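Local structure of tyrosyl-tRNA synthetase (Aeropyrum pernix, 2CYA) at residues A[171-176]-A[189-194]; A[131-136]-A[195-200]; A[141-146]-A[156-161]; A[11-16]-A[65-70]; A[95-100]-A[353-358]. The protein probably catalyses the ATP-dependent attachment of L-tyrosine to tRNA(Tyr), activating the amino acid as tyrosyl-adenylate before transferring it to the acceptor end. One frame throughout, in Å; residues are numbered along the deposited sequence.

Contact 1: A[171-176]-A[189-194]; sequences SDIFYM and KAHMLA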
# COMPACT_ATOMS: atom_id res chain seq x y z
N SER A 171 4.43 1.62 9.62
CA SER A 171 5.42 2.40 8.90
C SER A 171 5.57 3.81 9.44
O SER A 171 6.64 4.39 9.34
CB SER A 171 5.09 2.44 7.40
OG SER A 171 5.12 1.13 6.86
N ASP A 172 4.48 4.37 9.97
CA ASP A 172 4.51 5.70 10.55
C ASP A 172 5.50 5.69 11.72
O ASP A 172 6.32 6.60 11.86
CB ASP A 172 3.13 6.11 11.12
CG ASP A 172 2.08 6.33 10.05
OD1 ASP A 172 2.43 6.58 8.88
OD2 ASP A 172 0.88 6.29 10.39
N ILE A 173 5.39 4.66 12.55
CA ILE A 173 6.25 4.48 13.72
C ILE A 173 7.71 4.34 13.29
O ILE A 173 8.58 5.02 13.82
CB ILE A 173 5.81 3.22 14.55
CG1 ILE A 173 4.46 3.49 15.22
CG2 ILE A 173 6.87 2.85 15.61
CD1 ILE A 173 3.77 2.24 15.75
N PHE A 174 7.99 3.46 12.32
CA PHE A 174 9.38 3.29 11.90
C PHE A 174 9.90 4.54 11.18
O PHE A 174 11.03 4.99 11.43
CB PHE A 174 9.55 2.07 10.97
CG PHE A 174 9.17 0.74 11.60
CD1 PHE A 174 9.35 0.51 12.97
CD2 PHE A 174 8.71 -0.31 10.80
CE1 PHE A 174 9.08 -0.74 13.52
CE2 PHE A 174 8.43 -1.58 11.34
CZ PHE A 174 8.61 -1.80 12.70
N TYR A 175 9.10 5.10 10.28
CA TYR A 175 9.52 6.28 9.54
C TYR A 175 9.92 7.42 10.49
O TYR A 175 10.90 8.11 10.24
CB TYR A 175 8.41 6.76 8.62
CG TYR A 175 8.79 7.95 7.76
CD1 TYR A 175 9.47 7.78 6.55
CD2 TYR A 175 8.46 9.25 8.16
CE1 TYR A 175 9.80 8.88 5.74
CE2 TYR A 175 8.79 10.35 7.36
CZ TYR A 175 9.46 10.16 6.16
OH TYR A 175 9.79 11.26 5.39
N MET A 176 9.16 7.62 11.56
CA MET A 176 9.47 8.68 12.53
C MET A 176 10.55 8.28 13.53
O MET A 176 10.82 9.01 14.49
CB MET A 176 8.20 9.12 13.25
CG MET A 176 7.23 9.83 12.32
SD MET A 176 5.78 10.48 13.14
CE MET A 176 4.72 9.17 12.89
N LYS A 189 -3.15 -3.94 18.65
CA LYS A 189 -2.83 -4.90 17.60
C LYS A 189 -1.83 -4.34 16.59
O LYS A 189 -0.89 -5.02 16.20
CB LYS A 189 -4.11 -5.37 16.92
CG LYS A 189 -4.86 -6.43 17.72
CD LYS A 189 -6.12 -6.88 16.99
CE LYS A 189 -6.78 -8.07 17.69
NZ LYS A 189 -8.05 -8.46 17.01
N ALA A 190 -2.00 -3.09 16.18
CA ALA A 190 -1.05 -2.50 15.23
C ALA A 190 0.32 -2.42 15.89
O ALA A 190 1.34 -2.69 15.25
CB ALA A 190 -1.51 -1.12 14.82
N HIS A 191 0.35 -2.07 17.17
CA HIS A 191 1.62 -1.95 17.88
C HIS A 191 2.34 -3.28 18.04
O HIS A 191 3.58 -3.32 17.98
CB HIS A 191 1.40 -1.29 19.25
CG HIS A 191 1.01 0.15 19.15
ND1 HIS A 191 0.58 0.89 20.23
CD2 HIS A 191 0.97 0.99 18.09
CE1 HIS A 191 0.29 2.11 19.84
NE2 HIS A 191 0.52 2.21 18.54
N MET A 192 1.60 -4.37 18.24
CA MET A 192 2.23 -5.68 18.36
C MET A 192 2.84 -6.08 17.02
O MET A 192 3.90 -6.69 16.97
CB MET A 192 1.21 -6.75 18.81
CG MET A 192 0.69 -6.52 20.24
SD MET A 192 2.06 -6.26 21.42
CE MET A 192 2.47 -7.99 21.77
N LEU A 193 2.16 -5.75 15.93
CA LEU A 193 2.67 -6.07 14.61
C LEU A 193 3.97 -5.29 14.40
O LEU A 193 4.94 -5.80 13.82
CB LEU A 193 1.66 -5.64 13.54
CG LEU A 193 2.14 -5.79 12.09
CD1 LEU A 193 2.55 -7.24 11.83
CD2 LEU A 193 1.04 -5.34 11.15
N ALA A 194 4.01 -4.04 14.87
CA ALA A 194 5.23 -3.23 14.69
C ALA A 194 6.38 -3.88 15.45
O ALA A 194 7.50 -4.00 14.94
CB ALA A 194 5.01 -1.81 15.21

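Contact 2: A[131-136]-A[195-200]; sequences IRVAKR and RDVAEK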
# COMPACT_ATOMS: atom_id res chain seq x y z
N ILE A 131 6.19 -0.95 1.96
CA ILE A 131 6.41 -2.17 1.20
C ILE A 131 7.32 -3.16 1.94
O ILE A 131 7.03 -4.36 1.99
CB ILE A 131 7.01 -1.86 -0.18
CG1 ILE A 131 5.96 -1.13 -1.02
CG2 ILE A 131 7.43 -3.15 -0.87
CD1 ILE A 131 6.45 -0.78 -2.39
N ARG A 132 8.41 -2.68 2.51
CA ARG A 132 9.29 -3.57 3.24
C ARG A 132 8.54 -4.20 4.41
O ARG A 132 8.73 -5.39 4.73
CB ARG A 132 10.53 -2.80 3.68
CG ARG A 132 11.45 -2.52 2.49
CD ARG A 132 12.44 -1.44 2.80
NE ARG A 132 12.98 -1.62 4.14
CZ ARG A 132 13.47 -0.63 4.87
NH1 ARG A 132 13.50 0.61 4.38
NH2 ARG A 132 13.92 -0.88 6.10
N VAL A 133 7.67 -3.43 5.05
CA VAL A 133 6.90 -3.98 6.16
C VAL A 133 5.95 -5.04 5.64
O VAL A 133 5.80 -6.09 6.26
CB VAL A 133 6.08 -2.90 6.90
CG1 VAL A 133 5.13 -3.57 7.86
CG2 VAL A 133 7.01 -1.94 7.66
N ALA A 134 5.29 -4.78 4.52
CA ALA A 134 4.36 -5.75 3.96
C ALA A 134 5.04 -7.06 3.54
O ALA A 134 4.40 -8.11 3.51
CB ALA A 134 3.63 -5.14 2.77
N LYS A 135 6.32 -6.99 3.21
CA LYS A 135 7.05 -8.18 2.78
C LYS A 135 7.41 -9.09 3.95
O LYS A 135 7.69 -10.27 3.76
CB LYS A 135 8.34 -7.79 2.04
CG LYS A 135 8.10 -7.16 0.68
CD LYS A 135 9.41 -6.76 -0.01
CE LYS A 135 10.35 -7.94 -0.25
NZ LYS A 135 9.71 -9.01 -1.07
N ARG A 136 7.38 -8.53 5.16
CA ARG A 136 7.74 -9.28 6.35
C ARG A 136 6.56 -9.70 7.21
O ARG A 136 6.75 -10.04 8.38
CB ARG A 136 8.71 -8.48 7.19
CG ARG A 136 10.10 -9.05 7.21
CD ARG A 136 11.05 -8.22 6.40
NE ARG A 136 11.84 -9.09 5.53
CZ ARG A 136 12.93 -8.70 4.88
NH1 ARG A 136 13.38 -7.45 5.01
NH2 ARG A 136 13.56 -9.56 4.08
N ARG A 195 6.10 -4.30 16.68
CA ARG A 195 7.13 -4.93 17.52
C ARG A 195 7.58 -6.26 16.94
O ARG A 195 8.76 -6.60 17.02
CB ARG A 195 6.59 -5.17 18.94
CG ARG A 195 6.42 -3.89 19.77
CD ARG A 195 5.74 -4.19 21.10
NE ARG A 195 6.45 -5.19 21.90
CZ ARG A 195 7.56 -4.96 22.59
NH1 ARG A 195 8.12 -3.74 22.60
NH2 ARG A 195 8.12 -5.95 23.27
N ASP A 196 6.65 -7.00 16.35
CA ASP A 196 7.00 -8.31 15.78
C ASP A 196 7.80 -8.20 14.50
O ASP A 196 8.44 -9.16 14.09
CB ASP A 196 5.74 -9.11 15.44
CG ASP A 196 5.17 -9.82 16.63
OD1 ASP A 196 5.86 -9.88 17.67
OD2 ASP A 196 4.03 -10.33 16.53
N VAL A 197 7.77 -7.02 13.89
CA VAL A 197 8.44 -6.80 12.62
C VAL A 197 9.70 -5.97 12.66
O VAL A 197 10.57 -6.10 11.79
CB VAL A 197 7.39 -6.17 11.64
CG1 VAL A 197 8.06 -5.29 10.62
CG2 VAL A 197 6.60 -7.28 10.99
N ALA A 198 9.82 -5.12 13.67
CA ALA A 198 10.96 -4.21 13.80
C ALA A 198 12.37 -4.79 13.58
O ALA A 198 13.16 -4.24 12.81
CB ALA A 198 10.89 -3.50 15.15
N GLU A 199 12.70 -5.88 14.27
CA GLU A 199 14.05 -6.45 14.14
C GLU A 199 14.30 -7.02 12.74
O GLU A 199 15.39 -6.87 12.19
CB GLU A 199 14.29 -7.49 15.26
CG GLU A 199 14.39 -6.82 16.64
CD GLU A 199 14.53 -7.79 17.81
OE1 GLU A 199 14.67 -9.02 17.59
OE2 GLU A 199 14.52 -7.32 18.97
N LYS A 200 13.29 -7.63 12.14
CA LYS A 200 13.43 -8.16 10.79
C LYS A 200 13.82 -7.07 9.79
O LYS A 200 14.56 -7.33 8.85
CB LYS A 200 12.13 -8.82 10.34
CG LYS A 200 11.84 -10.09 11.09
CD LYS A 200 10.46 -10.61 10.77
CE LYS A 200 10.17 -11.85 11.59
NZ LYS A 200 8.79 -12.34 11.38

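Contact 3: A[141-146]-A[156-161]; sequences RVRRAL and AEVDAS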
# COMPACT_ATOMS: atom_id res chain seq x y z
N ARG A 141 -0.81 -12.82 9.37
CA ARG A 141 -0.26 -12.00 10.45
C ARG A 141 -0.93 -10.62 10.42
O ARG A 141 -1.38 -10.12 11.45
CB ARG A 141 1.26 -11.85 10.32
CG ARG A 141 1.89 -10.97 11.40
CD ARG A 141 1.74 -11.60 12.78
NE ARG A 141 2.05 -10.68 13.88
CZ ARG A 141 1.20 -9.77 14.35
NH1 ARG A 141 -0.01 -9.64 13.82
NH2 ARG A 141 1.54 -9.02 15.39
N VAL A 142 -1.01 -10.03 9.23
CA VAL A 142 -1.63 -8.72 9.07
C VAL A 142 -3.12 -8.76 9.33
O VAL A 142 -3.71 -7.80 9.80
CB VAL A 142 -1.41 -8.15 7.64
CG1 VAL A 142 -2.22 -6.87 7.46
CG2 VAL A 142 0.07 -7.89 7.40
N ARG A 143 -3.74 -9.89 9.03
CA ARG A 143 -5.18 -10.00 9.23
C ARG A 143 -5.52 -10.11 10.71
O ARG A 143 -6.58 -9.65 11.14
CB ARG A 143 -5.74 -11.20 8.46
CG ARG A 143 -7.22 -11.08 8.16
CD ARG A 143 -7.64 -12.07 7.08
NE ARG A 143 -9.06 -11.96 6.76
CZ ARG A 143 -9.67 -12.70 5.84
NH1 ARG A 143 -8.99 -13.60 5.14
NH2 ARG A 143 -10.97 -12.53 5.61
N ARG A 144 -4.64 -10.72 11.51
CA ARG A 144 -4.95 -10.82 12.92
C ARG A 144 -4.58 -9.53 13.64
O ARG A 144 -4.53 -9.47 14.87
CB ARG A 144 -4.27 -12.05 13.56
CG ARG A 144 -2.78 -11.95 13.89
CD ARG A 144 -2.31 -13.27 14.52
NE ARG A 144 -0.88 -13.28 14.84
CZ ARG A 144 -0.32 -12.68 15.90
NH1 ARG A 144 -1.07 -12.01 16.77
NH2 ARG A 144 0.99 -12.76 16.09
N ALA A 145 -4.33 -8.48 12.86
CA ALA A 145 -4.00 -7.16 13.39
C ALA A 145 -5.16 -6.22 13.08
O ALA A 145 -5.09 -5.02 13.34
CB ALA A 145 -2.71 -6.64 12.77
N LEU A 146 -6.22 -6.78 12.51
CA LEU A 146 -7.40 -6.01 12.16
C LEU A 146 -8.41 -6.12 13.29
O LEU A 146 -8.77 -7.22 13.69
CB LEU A 146 -8.03 -6.55 10.88
CG LEU A 146 -7.11 -6.72 9.67
CD1 LEU A 146 -7.94 -7.19 8.49
CD2 LEU A 146 -6.41 -5.40 9.34
N ALA A 156 -14.60 -11.47 1.18
CA ALA A 156 -15.53 -10.68 0.37
C ALA A 156 -16.13 -9.43 1.02
O ALA A 156 -16.82 -8.66 0.33
CB ALA A 156 -16.65 -11.58 -0.13
N GLU A 157 -15.88 -9.21 2.31
CA GLU A 157 -16.44 -8.04 3.00
C GLU A 157 -15.37 -7.04 3.46
O GLU A 157 -15.67 -5.88 3.72
CB GLU A 157 -17.26 -8.47 4.22
CG GLU A 157 -18.45 -9.36 3.89
CD GLU A 157 -19.43 -8.67 2.97
OE1 GLU A 157 -19.94 -7.58 3.33
OE2 GLU A 157 -19.70 -9.23 1.87
N VAL A 158 -14.14 -7.52 3.56
CA VAL A 158 -13.02 -6.69 4.00
C VAL A 158 -12.31 -6.05 2.81
O VAL A 158 -11.52 -6.71 2.13
CB VAL A 158 -11.97 -7.53 4.77
CG1 VAL A 158 -10.95 -6.63 5.42
CG2 VAL A 158 -12.66 -8.41 5.80
N ASP A 159 -12.57 -4.77 2.54
CA ASP A 159 -11.90 -4.12 1.41
C ASP A 159 -10.40 -4.02 1.69
O ASP A 159 -9.98 -3.83 2.83
CB ASP A 159 -12.53 -2.75 1.11
CG ASP A 159 -12.20 -1.70 2.14
OD1 ASP A 159 -12.53 -1.88 3.33
OD2 ASP A 159 -11.61 -0.67 1.74
N ALA A 160 -9.61 -4.17 0.63
CA ALA A 160 -8.15 -4.14 0.70
C ALA A 160 -7.50 -2.98 1.45
O ALA A 160 -6.45 -3.14 2.05
CB ALA A 160 -7.56 -4.22 -0.72
N SER A 161 -8.12 -1.81 1.42
CA SER A 161 -7.56 -0.66 2.11
C SER A 161 -7.43 -0.93 3.62
O SER A 161 -6.64 -0.29 4.30
CB SER A 161 -8.42 0.58 1.85
OG SER A 161 -9.69 0.44 2.44

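Contact 4: A[11-16]-A[65-70]; sequences NRIARN and AGVDFS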
# COMPACT_ATOMS: atom_id res chain seq x y z
N ASN A 11 7.40 6.44 36.50
CA ASN A 11 6.07 6.55 37.12
C ASN A 11 5.24 7.65 36.47
O ASN A 11 4.02 7.57 36.42
CB ASN A 11 6.16 6.83 38.62
CG ASN A 11 6.75 5.66 39.39
OD1 ASN A 11 6.42 4.50 39.14
ND2 ASN A 11 7.60 5.98 40.35
N ARG A 12 5.91 8.68 35.99
CA ARG A 12 5.22 9.78 35.33
C ARG A 12 4.65 9.29 33.99
O ARG A 12 3.53 9.63 33.62
CB ARG A 12 6.20 10.93 35.09
CG ARG A 12 5.82 11.85 33.94
CD ARG A 12 5.76 13.28 34.40
NE ARG A 12 4.70 13.46 35.38
CZ ARG A 12 4.62 14.49 36.21
NH1 ARG A 12 5.54 15.45 36.17
NH2 ARG A 12 3.61 14.58 37.07
N ILE A 13 5.43 8.48 33.28
CA ILE A 13 5.00 7.92 32.00
C ILE A 13 3.97 6.82 32.21
O ILE A 13 2.98 6.74 31.49
CB ILE A 13 6.22 7.34 31.21
CG1 ILE A 13 7.10 8.48 30.72
CG2 ILE A 13 5.74 6.50 30.05
CD1 ILE A 13 8.42 8.03 30.16
N ALA A 14 4.19 5.97 33.21
CA ALA A 14 3.28 4.86 33.47
C ALA A 14 1.95 5.23 34.10
O ALA A 14 0.96 4.52 33.92
CB ALA A 14 3.97 3.81 34.33
N ARG A 15 1.92 6.32 34.85
CA ARG A 15 0.71 6.76 35.55
C ARG A 15 -0.57 6.70 34.71
O ARG A 15 -0.66 7.32 33.65
CB ARG A 15 0.93 8.17 36.14
CG ARG A 15 0.33 9.32 35.33
CD ARG A 15 1.18 10.60 35.38
NE ARG A 15 1.21 11.22 36.70
CZ ARG A 15 1.13 12.53 36.91
NH1 ARG A 15 1.00 13.37 35.89
NH2 ARG A 15 1.17 13.00 38.15
N ASN A 16 -1.52 5.91 35.18
CA ASN A 16 -2.83 5.75 34.57
C ASN A 16 -2.93 4.99 33.24
O ASN A 16 -4.00 4.94 32.63
CB ASN A 16 -3.49 7.12 34.43
CG ASN A 16 -3.91 7.68 35.78
OD1 ASN A 16 -4.61 7.02 36.56
ND2 ASN A 16 -3.48 8.92 36.06
N ALA A 65 8.44 14.14 30.85
CA ALA A 65 9.37 13.07 31.21
C ALA A 65 10.59 13.07 30.28
O ALA A 65 11.39 12.13 30.29
CB ALA A 65 8.65 11.73 31.18
N GLY A 66 10.73 14.11 29.47
CA GLY A 66 11.87 14.18 28.58
C GLY A 66 11.78 13.54 27.20
O GLY A 66 12.75 13.60 26.45
N VAL A 67 10.64 12.94 26.84
CA VAL A 67 10.49 12.32 25.51
C VAL A 67 10.27 13.35 24.40
O VAL A 67 9.45 14.25 24.55
CB VAL A 67 9.28 11.34 25.50
CG1 VAL A 67 9.11 10.74 24.10
CG2 VAL A 67 9.49 10.23 26.56
N ASP A 68 11.00 13.27 23.29
CA ASP A 68 10.79 14.20 22.17
C ASP A 68 9.54 13.65 21.48
O ASP A 68 9.57 12.59 20.84
CB ASP A 68 11.99 14.21 21.21
CG ASP A 68 13.16 15.07 21.73
OD1 ASP A 68 12.93 16.26 22.10
OD2 ASP A 68 14.30 14.57 21.76
N PHE A 69 8.46 14.41 21.59
CA PHE A 69 7.16 13.97 21.12
C PHE A 69 6.58 14.61 19.87
O PHE A 69 6.73 15.81 19.63
CB PHE A 69 6.15 14.15 22.27
CG PHE A 69 5.06 13.13 22.29
CD1 PHE A 69 5.30 11.86 22.80
CD2 PHE A 69 3.81 13.42 21.72
CE1 PHE A 69 4.30 10.87 22.73
CE2 PHE A 69 2.82 12.44 21.66
CZ PHE A 69 3.06 11.17 22.16
N SER A 70 5.86 13.77 19.13
CA SER A 70 5.17 14.17 17.91
C SER A 70 3.74 13.65 17.96
O SER A 70 3.44 12.60 18.57
CB SER A 70 5.83 13.58 16.66
OG SER A 70 7.17 13.98 16.52

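Contact 5: A[95-100]-A[353-358]; sequences ARIVRR and RALEAI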
# COMPACT_ATOMS: atom_id res chain seq x y z
N ALA A 95 -8.51 18.25 12.98
CA ALA A 95 -7.15 18.27 13.53
C ALA A 95 -6.77 19.65 14.08
O ALA A 95 -6.07 19.75 15.10
CB ALA A 95 -6.14 17.84 12.46
N ARG A 96 -7.21 20.72 13.42
CA ARG A 96 -6.90 22.06 13.92
C ARG A 96 -7.60 22.25 15.27
O ARG A 96 -7.07 22.88 16.17
CB ARG A 96 -7.37 23.14 12.95
CG ARG A 96 -6.68 23.13 11.61
CD ARG A 96 -6.83 24.49 10.95
NE ARG A 96 -8.22 24.79 10.60
CZ ARG A 96 -8.85 24.27 9.55
NH1 ARG A 96 -8.22 23.43 8.73
NH2 ARG A 96 -10.13 24.60 9.33
N ILE A 97 -8.79 21.69 15.41
CA ILE A 97 -9.52 21.80 16.66
C ILE A 97 -8.80 21.01 17.76
O ILE A 97 -8.66 21.48 18.89
CB ILE A 97 -10.97 21.31 16.48
CG1 ILE A 97 -11.70 22.28 15.54
CG2 ILE A 97 -11.69 21.25 17.83
CD1 ILE A 97 -13.13 21.87 15.21
N VAL A 98 -8.33 19.82 17.43
CA VAL A 98 -7.60 19.01 18.40
C VAL A 98 -6.38 19.79 18.92
O VAL A 98 -6.11 19.76 20.13
CB VAL A 98 -7.17 17.65 17.76
CG1 VAL A 98 -6.07 16.97 18.59
CG2 VAL A 98 -8.42 16.74 17.66
N ARG A 99 -5.65 20.49 18.05
CA ARG A 99 -4.49 21.24 18.53
C ARG A 99 -4.91 22.30 19.55
O ARG A 99 -4.22 22.51 20.56
CB ARG A 99 -3.74 21.94 17.40
CG ARG A 99 -2.85 21.03 16.60
CD ARG A 99 -2.05 21.79 15.55
NE ARG A 99 -2.31 21.23 14.23
CZ ARG A 99 -2.88 21.89 13.22
NH1 ARG A 99 -3.24 23.16 13.36
NH2 ARG A 99 -3.12 21.26 12.08
N ARG A 100 -6.02 22.97 19.27
CA ARG A 100 -6.51 24.02 20.15
C ARG A 100 -6.98 23.43 21.46
O ARG A 100 -6.78 24.01 22.52
CB ARG A 100 -7.66 24.78 19.49
CG ARG A 100 -8.26 25.90 20.34
CD ARG A 100 -7.22 26.89 20.81
NE ARG A 100 -6.47 27.44 19.68
CZ ARG A 100 -6.99 28.25 18.77
NH1 ARG A 100 -8.27 28.60 18.85
NH2 ARG A 100 -6.24 28.68 17.76
N ARG A 353 -16.27 28.21 12.85
CA ARG A 353 -16.70 27.95 11.48
C ARG A 353 -16.38 26.52 11.08
O ARG A 353 -17.20 25.82 10.50
CB ARG A 353 -16.01 28.91 10.51
CG ARG A 353 -16.79 30.19 10.22
CD ARG A 353 -16.11 30.99 9.11
NE ARG A 353 -14.99 31.79 9.60
CZ ARG A 353 -13.77 31.76 9.08
NH1 ARG A 353 -13.50 30.95 8.06
NH2 ARG A 353 -12.81 32.54 9.57
N ALA A 354 -15.17 26.09 11.41
CA ALA A 354 -14.75 24.73 11.09
C ALA A 354 -15.60 23.74 11.87
O ALA A 354 -16.01 22.70 11.35
CB ALA A 354 -13.28 24.54 11.44
N LEU A 355 -15.87 24.07 13.13
CA LEU A 355 -16.67 23.21 13.98
C LEU A 355 -18.05 22.97 13.36
O LEU A 355 -18.58 21.87 13.40
CB LEU A 355 -16.85 23.83 15.37
CG LEU A 355 -17.76 23.05 16.32
CD1 LEU A 355 -17.17 21.67 16.60
CD2 LEU A 355 -17.94 23.84 17.61
N GLU A 356 -18.61 24.03 12.78
CA GLU A 356 -19.93 23.93 12.16
C GLU A 356 -19.88 23.15 10.84
O GLU A 356 -20.76 22.34 10.56
CB GLU A 356 -20.51 25.35 12.00
CG GLU A 356 -20.47 26.11 13.36
CD GLU A 356 -21.17 27.46 13.38
OE1 GLU A 356 -20.87 28.32 12.52
OE2 GLU A 356 -22.01 27.67 14.29
N ALA A 357 -18.83 23.34 10.05
CA ALA A 357 -18.72 22.58 8.81
C ALA A 357 -18.67 21.11 9.21
O ALA A 357 -19.40 20.27 8.65
CB ALA A 357 -17.45 22.97 8.05
N ILE A 358 -17.85 20.78 10.21
CA ILE A 358 -17.73 19.40 10.67
C ILE A 358 -19.06 18.82 11.13
O ILE A 358 -19.40 17.68 10.79
CB ILE A 358 -16.72 19.26 11.83
CG1 ILE A 358 -15.31 19.59 11.36
CG2 ILE A 358 -16.78 17.85 12.40
CD1 ILE A 358 -14.27 19.45 12.43

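Contact 1: A[171-176]-A[189-194]
This buried, mainly apolar contact joins two helices that meet through Ile173 and Phe174 on one side and His191 and Ala194 on the other, within the Rossmann-type catalytic domain. The axes of the two short segments stay 10.5 Å apart and are inclined at 52°, so the gap is bridged by side-chain ends. Ile173 sends its longer branch forward: CG1 lies anti to the carbonyl carbon (chi1 -69°), and the extended second torsion carries CD1 to 3.9 Å from CD2 of His191. The two side chains cross at about a right angle. The same Ile173 CD1 also rests 4.3 Å from CB of Ala194. Phe174 reaches the backbone instead. Its ring presents an edge to the Ala194 carbonyl, with CZ 3.3 Å from Ala194 O and that oxygen near the ring plane, while CZ and Ala194 CB are 4.4 Å apart. No hydrogen bond links the segments; the imidazole of His191 is hydrogen-bonded through ND1 to His210 NE2, the two rings meeting with planes about 15° apart. Asp172, predicted to bind L-tyrosine, lies on helix 161-175 beside Ile173, and its OD1 is hydrogen-bonded to Tyr126 OH. Helices 161-175 and 188-198 flank strand 180-184 in sequence; Val170 packs on Leu193 and Ala194, Pro206 lies against Ile173, and Leu72 of strand 68-73 touches Asp172 and Met176.

Contact 2: A[131-136]-A[195-200]
Apolar packing begins with two valines, Val133 and Val197, whose CG1 methyls stand 4.4 Å apart on the buried side of the contact. Val197 holds CG1 roughly anti to the backbone nitrogen (chi1 151°), and its other methyl, CG2, approaches the backbone carbonyl Arg136 O at 3.8 Å, just past the end of helix 124-135. A second kind of contact uses the aliphatic parts of two basic residues at the exposed rim. Arg136 CG lies 3.7 Å from Lys200 CB and 3.9 Å from Lys200 CD. The arginine chain is bent at its second and third torsions and runs obliquely across the extended lysine. No hydrogen bond spans the segments; Arg136 NH1 stays 4.0 Å from Lys200 O. Both basic residues also touch a crystal neighbour, so their outer ends may partly reflect the lattice. Leu201 packs on Val133 and Arg136. Another side of helix 124-135 meets the second subunit, where Lys135 NZ makes a salt bridge with Asp82 of that subunit. Inward, Phe174 of helix 161-175 touches both Val133 and Val197, linking helices 124-135 and 188-198 through helix 161-175.

Contact 3: A[141-146]-A[156-161]
Val158 receives both side chains that cross this small surface contact, one on each methyl. Its CG1 meets CD1 of Leu146 at 4.3 Å, an apolar touch, while CG2 lies 4.5 Å from Arg143 NH2 and stands oblique to the guanidinium. With CG1 of Val158 anti to the backbone nitrogen (chi1 -170°), the two branches diverge toward these separate partners. Arg143 is stretched out along its whole length, so its charged end passes the valine and finds polar partners beyond it: NH1 forms a salt bridge with Glu155 of the second subunit, and NH2 makes a weak hydrogen bond with Ala153 O. Leu146 is set in place by a type I beta turn from Arg143 to Leu146, closed by Leu146 N to Arg143 O at 3.2 Å as the chain leaves helix 139-143. These segments belong to the region inserted between strands 113-116 and 180-184, which probably corresponds to the connective insertion of class I synthetases and here lies at the dimer interface. Val158 and Ala160 make backbone hydrogen bonds to the second subunit, and Val142 packs on Ala160 of that subunit. Leu146 also leans on Leu163 and Pro166 of helix 161-175. Just past the helix end, Arg144 NH2 lies 3.2 Å above one face of the Arg141 guanidinium, offset toward its rim; both turn to the Asp196 carboxylate, Arg141 in a salt bridge and Arg144 in a long, weak pair.

Contact 4: A[11-16]-A[65-70]
Ile13 and Ala65 make the tight part of this contact. The Ala65 methyl sits against the longer branch of the isoleucine: Ala65 CB lies 3.6 Å from Ile13 CG1 and 3.8 Å from Ile13 CD1. That branch is directed outward by placing CG1 anti to the carbonyl carbon (chi1 -70°). Packing eases beyond it, where Ile13 CD1 and Val67 CG2 are 4.4 Å apart, and Leu26, Leu30 and Leu62 cover other parts of the isoleucine. Ala65 follows the last turn of helix 51-64, which ends in a Schellman motif: Gly66 adopts a positive phi of 88°, with Val67 N bonded to Leu62 O and Gly66 N to Val63 O. The chain then enters strand 68-73, completing the beta-alpha-beta crossover from strand 37-42 through helix 51-64 in the Rossmann-type sheet. The N-terminal helix 5-14 thus packs over the turn between that helix and strand. Toward solvent the contact is looser. Arg12 only brushes Ala65, Arg12 CG to Ala65 CB 4.0 Å, before its bent chain turns off to a long, weak ion pair with Glu64. One turn on, where helix 5-14 has ended, Arg15 makes salt bridges with Asp61 and Asp288. Arg9 NE adds a hydrogen bond to Ala65 O.

Contact 5: A[95-100]-A[353-358]
Apolar contact centres on Ile97, whose CD1 meets Ile358 CD1 tip to tip at 3.9 Å. Both isoleucines place CG1 anti to the carbonyl carbon and continue extended (chi2 177° in Ile97), which carries each terminal methyl toward the other helix. The same Ile97 CD1 also lies over the backbone of the partner helix, 4.0 Å from Leu355 CA and 4.2 Å from Leu355 CB. Leu355 itself turns on to Val47 and Val251, while Ala93 and Ala94 pack on Ile358. The second kind of contact brings a charged group beside a methyl: Arg96, bent at its third torsion, has NH2 3.8 Å from Ala354 CB, with the methyl oblique to the guanidinium at the exposed margin. No hydrogen bond or salt bridge joins the segments. Charged groups pair outside the contact, Arg100 with Asp348 and Arg99 with Glu73, and Glu356 pairs with Lys352 along its own helix. The segment axes come within 10.5 Å and run at 131°, crossing steeply, slightly nearer perpendicular than antiparallel. From another side of helix 88-104, Val98 touches Trp52, a probable ATP-binding residue. The contact therefore packs the C-terminal helix 349-360 against helix 88-104, which lies in the connection between the parallel strands 68-73 and 113-116 of the Rossmann-type fold characteristic of class I synthetases.

Contacts 1 and 2 share helix 188-198, about 9 Å apart between centres; Phe174 CZ of contact 1 is 3.5 Å from Ala198 CA of contact 2. The Asp196 OD2 to Arg141 NH2 salt bridge of 3.0 Å ties contact 3 to contact 2, and both reach the second subunit. All three lie near the predicted tyrosine site to differing degrees: contact 1 holds Asp172, while side chains of Leu146 and Tyr165 are about 6 Å apart, those of Val133 and Gln169 about 9 Å. Contact 4 comes within about 5 Å of contact 1 (nearest atoms), Val67 about 8 Å from Tyr39 between side chains. Contact 5 is near the probable ATP site, Ile358 about 7 Å from Lys241 between side chains.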